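Local coordinates for protein 5-oxoprolinase subunit C (Escherichia coli, PDB 5DUD) that catalyses the ATP-dependent cleavage of 5-oxoproline to L-glutamate, as subunit C of 5-oxoprolinase, at residues M1-R6 with G147-I152; M9-Q14 with L53-G58; G30-P35 with L245-Q250; L37-L42 with A71-G76. All blocks are in the same frame, centred on the assembly; numbering follows the deposited sequence.

Contact 1 of 4, residues M1-R6 with G147-I152; sequences MLKIIR and GDRLPI
Ile-4 packs its side chain against the carbonyl oxygen of Asp-148 where strand 149-150 joins strand 2-4 as an antiparallel edge strand of its sheet. Its CB stands 3.5 Å from Asp-148 O. The first torsion (chi1 -72°) sets CG1 anti to the carbonyl carbon, near the same oxygen; beyond it CD1 meets Leu-150 CD1 at 3.9 Å. Asp-148 O is also the acceptor for Ile-4 N, at 2.9 Å and nearly along the C=O axis. The register follows from the backbone bonds: Leu-150 N gives an almost straight bond to Leu-2 O (170° at the hydrogen), and Gly-147 N binds Ile-4 O at 3.0 Å. The return bond from Leu-2 N to Leu-150 O is weak. Lys-3 and Arg-149 form the non-hydrogen-bonded pair on the other face from Leu-2 and Leu-150; their aliphatic stems meet, CB of Lys-3 being 3.7 Å from CG of Arg-149. Their like charges stay apart, and Arg-149 NH1 makes a salt bridge with Glu-65. Asp-148, likewise, directs its carboxylate outside the pairing, to Arg-142. At the chain start, Ile-152 CD1 closes against Leu-2 CB at 3.7 Å.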
# COMPACT_ATOMS: atom_id res chain seq x y z
N MET A 1 -20.41 -0.07 21.65
CA MET A 1 -20.69 1.15 22.40
C MET A 1 -20.79 2.41 21.50
O MET A 1 -21.16 3.46 22.02
CB MET A 1 -19.65 1.37 23.51
CG MET A 1 -19.79 0.42 24.69
SD MET A 1 -21.26 0.72 25.71
CE MET A 1 -21.12 -0.62 26.87
N LEU A 2 -20.50 2.31 20.17
CA LEU A 2 -20.64 3.46 19.26
C LEU A 2 -21.52 3.04 18.09
O LEU A 2 -21.04 2.39 17.17
CB LEU A 2 -19.26 3.96 18.76
CG LEU A 2 -19.27 5.07 17.70
CD1 LEU A 2 -20.03 6.28 18.19
CD2 LEU A 2 -17.85 5.46 17.33
N LYS A 3 -22.82 3.39 18.16
CA LYS A 3 -23.81 3.04 17.13
C LYS A 3 -23.75 4.02 15.97
O LYS A 3 -23.64 5.22 16.19
CB LYS A 3 -25.22 3.00 17.75
CG LYS A 3 -26.34 2.53 16.83
CD LYS A 3 -27.70 2.76 17.49
CE LYS A 3 -28.85 2.26 16.66
NZ LYS A 3 -30.12 2.95 17.02
N ILE A 4 -23.84 3.49 14.73
CA ILE A 4 -23.80 4.28 13.50
C ILE A 4 -25.19 4.28 12.84
O ILE A 4 -25.79 3.22 12.67
CB ILE A 4 -22.72 3.71 12.55
CG1 ILE A 4 -21.29 4.04 13.08
CG2 ILE A 4 -22.90 4.19 11.09
CD1 ILE A 4 -20.49 2.83 13.55
N ILE A 5 -25.66 5.48 12.44
CA ILE A 5 -26.95 5.70 11.79
C ILE A 5 -26.66 5.83 10.29
O ILE A 5 -26.86 4.85 9.58
CB ILE A 5 -27.67 6.92 12.44
CG1 ILE A 5 -28.21 6.55 13.85
CG2 ILE A 5 -28.80 7.47 11.54
CD1 ILE A 5 -27.26 6.85 15.03
N ARG A 6 -26.11 6.96 9.83
CA ARG A 6 -25.70 7.12 8.43
C ARG A 6 -24.19 6.96 8.42
O ARG A 6 -23.49 7.66 9.15
CB ARG A 6 -26.17 8.45 7.80
CG ARG A 6 -25.80 9.72 8.55
CD ARG A 6 -25.97 10.97 7.73
NE ARG A 6 -25.61 12.17 8.49
CZ ARG A 6 -25.69 13.42 8.04
NH1 ARG A 6 -26.12 13.66 6.80
NH2 ARG A 6 -25.35 14.44 8.82
N GLY A 147 -26.62 1.11 10.65
CA GLY A 147 -27.02 0.15 11.67
C GLY A 147 -25.92 -0.57 12.44
O GLY A 147 -26.22 -1.20 13.45
N ASP A 148 -24.65 -0.51 11.98
CA ASP A 148 -23.53 -1.20 12.67
C ASP A 148 -23.13 -0.49 13.97
O ASP A 148 -23.41 0.71 14.13
CB ASP A 148 -22.29 -1.28 11.76
CG ASP A 148 -22.45 -2.12 10.51
OD1 ASP A 148 -23.31 -3.03 10.50
OD2 ASP A 148 -21.68 -1.90 9.55
N ARG A 149 -22.49 -1.24 14.89
CA ARG A 149 -21.96 -0.74 16.17
C ARG A 149 -20.50 -1.14 16.32
O ARG A 149 -20.14 -2.29 16.06
CB ARG A 149 -22.78 -1.24 17.37
CG ARG A 149 -24.10 -0.49 17.55
CD ARG A 149 -25.25 -1.36 18.03
NE ARG A 149 -24.92 -2.12 19.24
CZ ARG A 149 -25.45 -1.94 20.46
NH1 ARG A 149 -26.38 -1.00 20.67
NH2 ARG A 149 -25.06 -2.70 21.47
N LEU A 150 -19.65 -0.20 16.73
CA LEU A 150 -18.22 -0.42 16.91
C LEU A 150 -17.91 -0.36 18.41
O LEU A 150 -18.22 0.64 19.04
CB LEU A 150 -17.42 0.62 16.10
CG LEU A 150 -17.06 0.19 14.67
CD1 LEU A 150 -18.26 -0.34 13.91
CD2 LEU A 150 -16.46 1.33 13.91
N PRO A 151 -17.35 -1.43 19.02
CA PRO A 151 -17.12 -1.41 20.48
C PRO A 151 -15.89 -0.59 20.94
O PRO A 151 -14.77 -0.85 20.52
CB PRO A 151 -16.93 -2.89 20.84
CG PRO A 151 -17.21 -3.67 19.58
CD PRO A 151 -16.97 -2.74 18.45
N ILE A 152 -16.11 0.35 21.86
CA ILE A 152 -15.05 1.21 22.37
C ILE A 152 -14.24 0.48 23.44
O ILE A 152 -14.78 -0.36 24.16
CB ILE A 152 -15.68 2.53 22.91
CG1 ILE A 152 -16.57 3.22 21.83
CG2 ILE A 152 -14.61 3.49 23.43
CD1 ILE A 152 -16.01 3.22 20.41

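Contact 2 of 4, residues M9-Q14 with L53-G58; sequences MYTTVQ and LEITLG
Gln-14 and Glu-54 set two flat groups beside each other, amide and carboxylate planes 29° apart, on the antiparallel pair formed by edge strand 12-14 and strand 52-56. CG of Gln-14 stands over one face of the carboxylate, almost straight above Glu-54 CD at 4.1 Å. The carboxylate oxygens are engaged elsewhere: OE1 in a salt bridge with Arg-206 and a bond from a water, OE2 with Tyr-112 OH and Leu-32 N. These several partners would hold the buried group against turning. The water also donates to Tyr-10 O, at 2.7 Å, and so bridges the backbone of one segment to the acid of the other. A second donor reaches that carbonyl: Thr-56 OG1, 3.0 Å from Tyr-10 O, lies in the carbonyl plane on a lone pair, having been placed beside its own backbone N, anti to the carbonyl carbon (chi1 -53°). A valine in place of Thr-56 would probably leave Tyr-10 O without its hydroxyl donor and more dependent on the water. Backbone evidence for the register is the reciprocal Thr-12 and Glu-54 pair, with Glu-54 N 2.7 Å from Thr-12 O and Thr-12 N 3.1 Å from Glu-54 O. On the opposite face of the sheet from these two residues, Val-13 and Leu-53 both touch Leu-150, and Val-13 CG2 meets Leu-53 CD2 at 3.9 Å.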
# COMPACT_ATOMS: atom_id res chain seq x y z
N MET A 9 -20.30 7.51 2.42
CA MET A 9 -19.89 6.85 1.17
C MET A 9 -18.61 6.00 1.29
O MET A 9 -18.60 4.92 0.70
CB MET A 9 -19.76 7.85 0.00
CG MET A 9 -18.77 9.00 0.21
SD MET A 9 -18.57 10.01 -1.27
CE MET A 9 -17.70 8.85 -2.34
N TYR A 10 -17.56 6.45 2.00
CA TYR A 10 -16.31 5.68 2.14
C TYR A 10 -15.78 5.88 3.57
O TYR A 10 -14.82 6.63 3.79
CB TYR A 10 -15.29 6.13 1.06
CG TYR A 10 -14.62 5.00 0.32
CD1 TYR A 10 -15.24 4.38 -0.75
CD2 TYR A 10 -13.31 4.64 0.62
CE1 TYR A 10 -14.59 3.38 -1.48
CE2 TYR A 10 -12.65 3.64 -0.10
CZ TYR A 10 -13.30 3.01 -1.15
OH TYR A 10 -12.64 2.03 -1.85
N THR A 11 -16.44 5.23 4.54
CA THR A 11 -16.05 5.32 5.96
C THR A 11 -15.44 3.99 6.39
O THR A 11 -16.03 2.94 6.12
CB THR A 11 -17.26 5.71 6.81
OG1 THR A 11 -17.88 6.85 6.22
CG2 THR A 11 -16.88 6.04 8.25
N THR A 12 -14.26 4.03 7.05
CA THR A 12 -13.52 2.84 7.51
C THR A 12 -12.78 3.09 8.82
O THR A 12 -12.51 4.24 9.15
CB THR A 12 -12.48 2.40 6.45
OG1 THR A 12 -11.55 3.47 6.21
CG2 THR A 12 -13.11 1.95 5.16
N VAL A 13 -12.40 2.00 9.52
CA VAL A 13 -11.60 2.06 10.75
C VAL A 13 -10.13 2.08 10.34
O VAL A 13 -9.66 1.11 9.75
CB VAL A 13 -11.90 0.88 11.70
CG1 VAL A 13 -11.20 1.06 13.05
CG2 VAL A 13 -13.41 0.68 11.90
N GLN A 14 -9.41 3.18 10.62
CA GLN A 14 -8.01 3.31 10.23
C GLN A 14 -7.11 3.49 11.45
O GLN A 14 -7.52 4.07 12.46
CB GLN A 14 -7.83 4.48 9.25
CG GLN A 14 -8.52 4.26 7.90
CD GLN A 14 -7.96 3.09 7.10
OE1 GLN A 14 -6.82 2.66 7.29
NE2 GLN A 14 -8.74 2.57 6.17
N LEU A 53 -11.89 6.36 13.22
CA LEU A 53 -12.67 6.28 11.98
C LEU A 53 -12.22 7.28 10.93
O LEU A 53 -12.21 8.47 11.21
CB LEU A 53 -14.16 6.56 12.25
CG LEU A 53 -14.87 5.64 13.22
CD1 LEU A 53 -16.30 6.10 13.43
CD2 LEU A 53 -14.83 4.22 12.73
N GLU A 54 -11.94 6.81 9.70
CA GLU A 54 -11.67 7.70 8.57
C GLU A 54 -13.00 7.93 7.89
O GLU A 54 -13.76 6.98 7.75
CB GLU A 54 -10.64 7.10 7.60
CG GLU A 54 -10.42 7.94 6.35
CD GLU A 54 -9.26 7.49 5.48
OE1 GLU A 54 -9.51 6.81 4.46
OE2 GLU A 54 -8.10 7.82 5.82
N ILE A 55 -13.32 9.19 7.50
CA ILE A 55 -14.60 9.53 6.86
C ILE A 55 -14.29 10.30 5.59
O ILE A 55 -13.51 11.24 5.67
CB ILE A 55 -15.51 10.38 7.81
CG1 ILE A 55 -15.60 9.79 9.24
CG2 ILE A 55 -16.91 10.56 7.22
CD1 ILE A 55 -15.70 10.84 10.30
N THR A 56 -14.90 9.94 4.44
CA THR A 56 -14.68 10.63 3.17
C THR A 56 -15.93 11.43 2.83
O THR A 56 -17.00 10.85 2.68
CB THR A 56 -14.32 9.64 2.07
OG1 THR A 56 -13.21 8.85 2.52
CG2 THR A 56 -13.96 10.33 0.75
N LEU A 57 -15.79 12.77 2.74
CA LEU A 57 -16.86 13.73 2.44
C LEU A 57 -18.02 13.63 3.47
O LEU A 57 -19.17 13.41 3.09
CB LEU A 57 -17.39 13.58 1.00
CG LEU A 57 -16.44 14.06 -0.10
CD1 LEU A 57 -16.77 13.41 -1.42
CD2 LEU A 57 -16.48 15.57 -0.25
N GLY A 58 -17.67 13.79 4.75
CA GLY A 58 -18.57 13.75 5.90
C GLY A 58 -19.78 12.83 5.80
O GLY A 58 -19.62 11.65 5.50
O HOH W 1 -12.24 5.80 4.00

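Contact 3 of 4, residues G30-P35 with L245-Q250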
# COMPACT_ATOMS: atom_id res chain seq x y z
N GLY A 30 -3.73 2.36 6.65
CA GLY A 30 -3.73 3.38 7.68
C GLY A 30 -4.34 4.65 7.13
O GLY A 30 -4.77 4.68 5.98
N ALA A 31 -4.40 5.70 7.95
CA ALA A 31 -5.00 6.97 7.53
C ALA A 31 -4.20 7.65 6.42
O ALA A 31 -2.97 7.66 6.47
CB ALA A 31 -5.14 7.92 8.72
N LEU A 32 -4.90 8.15 5.41
CA LEU A 32 -4.31 8.90 4.30
C LEU A 32 -3.69 10.19 4.86
O LEU A 32 -2.53 10.50 4.58
CB LEU A 32 -5.36 9.20 3.21
CG LEU A 32 -5.32 8.34 1.93
CD1 LEU A 32 -5.14 6.87 2.24
CD2 LEU A 32 -6.57 8.55 1.11
N ASP A 33 -4.44 10.87 5.73
CA ASP A 33 -3.97 12.05 6.46
C ASP A 33 -3.51 11.54 7.84
O ASP A 33 -4.26 11.60 8.81
CB ASP A 33 -5.09 13.11 6.56
CG ASP A 33 -4.62 14.50 6.95
OD1 ASP A 33 -3.86 14.62 7.93
OD2 ASP A 33 -5.07 15.47 6.31
N MET A 34 -2.29 10.99 7.89
CA MET A 34 -1.74 10.46 9.14
C MET A 34 -1.69 11.53 10.24
O MET A 34 -2.09 11.21 11.36
CB MET A 34 -0.34 9.83 8.94
CG MET A 34 -0.35 8.36 8.53
SD MET A 34 -1.26 7.23 9.63
CE MET A 34 -0.65 7.76 11.19
N PRO A 35 -1.26 12.78 9.95
CA PRO A 35 -1.25 13.83 11.00
C PRO A 35 -2.62 14.15 11.59
O PRO A 35 -2.68 14.51 12.76
CB PRO A 35 -0.70 15.05 10.26
CG PRO A 35 0.09 14.49 9.14
CD PRO A 35 -0.71 13.31 8.69
N LEU A 245 0.98 6.96 -6.03
CA LEU A 245 0.64 5.82 -5.18
C LEU A 245 0.34 6.30 -3.77
O LEU A 245 1.06 7.16 -3.27
CB LEU A 245 1.78 4.80 -5.16
CG LEU A 245 2.19 4.27 -6.53
CD1 LEU A 245 3.37 3.31 -6.41
CD2 LEU A 245 1.03 3.59 -7.23
N MET A 246 -0.72 5.77 -3.13
CA MET A 246 -1.12 6.15 -1.78
C MET A 246 -0.89 4.94 -0.83
O MET A 246 -0.02 4.12 -1.12
CB MET A 246 -2.57 6.68 -1.77
CG MET A 246 -2.81 7.86 -2.70
SD MET A 246 -1.76 9.30 -2.41
CE MET A 246 -2.46 9.93 -0.89
N ASN A 247 -1.61 4.85 0.30
CA ASN A 247 -1.36 3.81 1.31
C ASN A 247 -1.78 2.38 0.91
O ASN A 247 -1.01 1.46 1.18
CB ASN A 247 -2.02 4.18 2.63
CG ASN A 247 -1.58 5.51 3.21
OD1 ASN A 247 -1.21 6.44 2.49
ND2 ASN A 247 -1.65 5.65 4.53
N ASP A 248 -2.95 2.19 0.27
CA ASP A 248 -3.42 0.85 -0.15
C ASP A 248 -2.81 0.36 -1.49
O ASP A 248 -3.18 -0.73 -1.94
CB ASP A 248 -4.96 0.83 -0.26
CG ASP A 248 -5.67 0.89 1.08
OD1 ASP A 248 -5.09 1.43 2.04
OD2 ASP A 248 -6.84 0.44 1.15
N ALA A 249 -1.88 1.12 -2.11
CA ALA A 249 -1.25 0.77 -3.39
C ALA A 249 -0.52 -0.57 -3.40
O ALA A 249 -0.24 -1.15 -2.36
CB ALA A 249 -0.25 1.85 -3.78
N GLN A 250 -0.17 -1.02 -4.62
CA GLN A 250 0.63 -2.22 -4.88
C GLN A 250 2.01 -2.11 -4.24
O GLN A 250 2.61 -1.04 -4.30
CB GLN A 250 0.86 -2.39 -6.39
CG GLN A 250 -0.18 -3.21 -7.13
CD GLN A 250 0.35 -3.57 -8.50
OE1 GLN A 250 0.96 -4.62 -8.70
NE2 GLN A 250 0.21 -2.66 -9.46
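Asn-247 ND2 is shared between carbonyls of the turn that leads into helix 34-44, whose N-cap is Asp-33. It makes a hydrogen bond to Cys-29 O and a weak one to Ala-31 O, 3.1 Å from ND2 with only 120° at the hydrogen. Consistent with that poor angle, Ala-31 O lies well off the amide plane. Leu-32 CD1 approaches from the same side, over the face of the amide and almost straight above Asn-247 CG at 3.9 Å. The first torsion puts CG on the side of the turn: anti to the carbonyl carbon, chi1 -58°. An alanine at Asn-247 would probably leave Cys-29 O and Ala-31 O without this donor and open a gap beside Leu-32 CD1. The flanking polar groups have partners of their own, for Arg-206 binds both Gly-30 O and, through a salt bridge, Asp-248. The contact is buried between two parts of the fold, since 245-250 leaves the mixed sheet that includes strand 243-245 while the helix begun at Asp-33 belongs with the five-stranded antiparallel sheet. Asp-33 OD1 caps Ala-36 N. Helix 266-271 flanks the apolar side, with Ala-270 on Leu-32 and Leu-269 on Met-246; there Met-246 CE comes to 4.3 Å from Leu-32 CG.

Contact 4 of 4, residues L37-L42 with A71-G76; sequences LRIANL and ALTGAG
Ala-40 and Thr-73 form the close part of this helix-on-sheet packing. The methyl CB of Ala-40 lies 3.4 Å from Thr-73 OG1 and 3.9 Å from Thr-73 CG2, so both branches of the threonine face one small side chain. The threonine torsion accounts for this: OG1 sits between the backbone N and the carbonyl carbon (chi1 48°), which turns CG2 anti to the carbonyl carbon and within 3.8 Å of Ala-40 N. The same methyl, CG2 of Thr-73, meets Ile-39 CG2 at 4.0 Å. No hydrogen bond joins the two segments; the hydroxyl of Thr-73 is instead satisfied by Ala-36 O, one turn back on the helix. Packing is looser toward Ala-71, whose CB comes no nearer than 4.1 Å to Ala-40 O. Arg-38 points away from the strand and, like Leu-42, is partly exposed, though both also touch helix 285-302. Small residues at the interface fit an axis separation of only 7.6 Å, helix and strand running nearly antiparallel at 165°. The helix lies against the five-stranded sheet, Ala-40 also touching Ala-114 of strand 110-115 and Leu-37 touching Ala-52 of strand 52-56. Helix 285-302 packs beside it, through Tyr-298 and Leu-302 against Ile-39.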
# COMPACT_ATOMS: atom_id res chain seq x y z
N LEU A 37 -5.34 11.91 12.06
CA LEU A 37 -5.66 10.80 12.98
C LEU A 37 -4.79 10.85 14.26
O LEU A 37 -5.30 10.58 15.36
CB LEU A 37 -5.45 9.46 12.24
CG LEU A 37 -5.69 8.18 13.04
CD1 LEU A 37 -6.47 7.16 12.25
CD2 LEU A 37 -4.37 7.54 13.47
N ARG A 38 -3.49 11.16 14.11
CA ARG A 38 -2.55 11.23 15.24
C ARG A 38 -2.96 12.31 16.23
O ARG A 38 -3.01 12.02 17.42
CB ARG A 38 -1.10 11.43 14.78
CG ARG A 38 -0.48 10.15 14.24
CD ARG A 38 0.94 10.30 13.75
NE ARG A 38 1.47 9.01 13.32
CZ ARG A 38 2.65 8.83 12.73
NH1 ARG A 38 3.46 9.86 12.50
NH2 ARG A 38 3.04 7.61 12.37
N ILE A 39 -3.31 13.52 15.76
CA ILE A 39 -3.74 14.63 16.62
C ILE A 39 -5.04 14.26 17.36
O ILE A 39 -5.15 14.53 18.55
CB ILE A 39 -3.92 15.94 15.79
CG1 ILE A 39 -2.55 16.47 15.30
CG2 ILE A 39 -4.64 17.03 16.60
CD1 ILE A 39 -2.63 17.42 14.10
N ALA A 40 -6.01 13.63 16.65
CA ALA A 40 -7.28 13.20 17.23
C ALA A 40 -7.06 12.22 18.37
O ALA A 40 -7.62 12.42 19.45
CB ALA A 40 -8.17 12.57 16.16
N ASN A 41 -6.25 11.18 18.14
CA ASN A 41 -5.95 10.18 19.18
C ASN A 41 -5.16 10.82 20.33
O ASN A 41 -5.37 10.47 21.49
CB ASN A 41 -5.21 8.96 18.61
CG ASN A 41 -6.05 8.08 17.72
OD1 ASN A 41 -7.18 7.72 18.07
ND2 ASN A 41 -5.51 7.64 16.59
N LEU A 42 -4.27 11.78 20.01
CA LEU A 42 -3.51 12.49 21.03
C LEU A 42 -4.46 13.30 21.93
O LEU A 42 -4.37 13.18 23.16
CB LEU A 42 -2.44 13.41 20.40
CG LEU A 42 -1.15 12.70 19.96
CD1 LEU A 42 -0.41 13.52 18.92
CD2 LEU A 42 -0.23 12.43 21.15
N ALA A 71 -13.06 13.63 19.81
CA ALA A 71 -12.41 14.71 19.06
C ALA A 71 -12.59 14.51 17.56
O ALA A 71 -12.73 13.38 17.10
CB ALA A 71 -10.93 14.76 19.41
N LEU A 72 -12.60 15.62 16.80
CA LEU A 72 -12.73 15.62 15.33
C LEU A 72 -11.54 16.37 14.70
O LEU A 72 -11.13 17.39 15.23
CB LEU A 72 -14.04 16.28 14.90
CG LEU A 72 -15.33 15.46 15.00
CD1 LEU A 72 -16.54 16.38 14.88
CD2 LEU A 72 -15.39 14.38 13.92
N THR A 73 -10.97 15.82 13.61
CA THR A 73 -9.84 16.42 12.89
C THR A 73 -10.09 16.26 11.38
O THR A 73 -11.17 15.82 10.98
CB THR A 73 -8.50 15.77 13.33
OG1 THR A 73 -8.66 14.36 13.31
CG2 THR A 73 -8.02 16.24 14.71
N GLY A 74 -9.12 16.66 10.55
CA GLY A 74 -9.22 16.57 9.09
C GLY A 74 -10.04 17.70 8.50
O GLY A 74 -9.94 18.84 8.96
N ALA A 75 -10.88 17.40 7.49
CA ALA A 75 -11.73 18.40 6.84
C ALA A 75 -12.90 18.80 7.74
O ALA A 75 -13.57 17.93 8.31
CB ALA A 75 -12.25 17.87 5.52
N GLY A 76 -13.16 20.11 7.86
CA GLY A 76 -14.24 20.63 8.68
C GLY A 76 -15.60 20.44 8.04
O GLY A 76 -15.88 21.07 7.01

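From the N terminus, strand 2-4 is the first partner of contact 1, which closes a loop of 140 residues at strand 149-150. Contacts 2 and 4, closing loops of 38 and 28 residues, nest inside it and cross each other, because 37-42 falls between 9-14 and 53-58; both reach the five-stranded sheet. Contact 3 closes a loop of 209 residues, crosses contacts 1 and 2 and encloses contact 4, tying the start of helix 34-44 to the region after strand 243-245 in the mixed sheet. The links are physical as well as topological: Leu-150 CD2 lies 3.5 Å from Leu-53 CD2 between contacts 1 and 2, whereas contacts 1 and 3 stay about 14 Å apart at their nearest atoms.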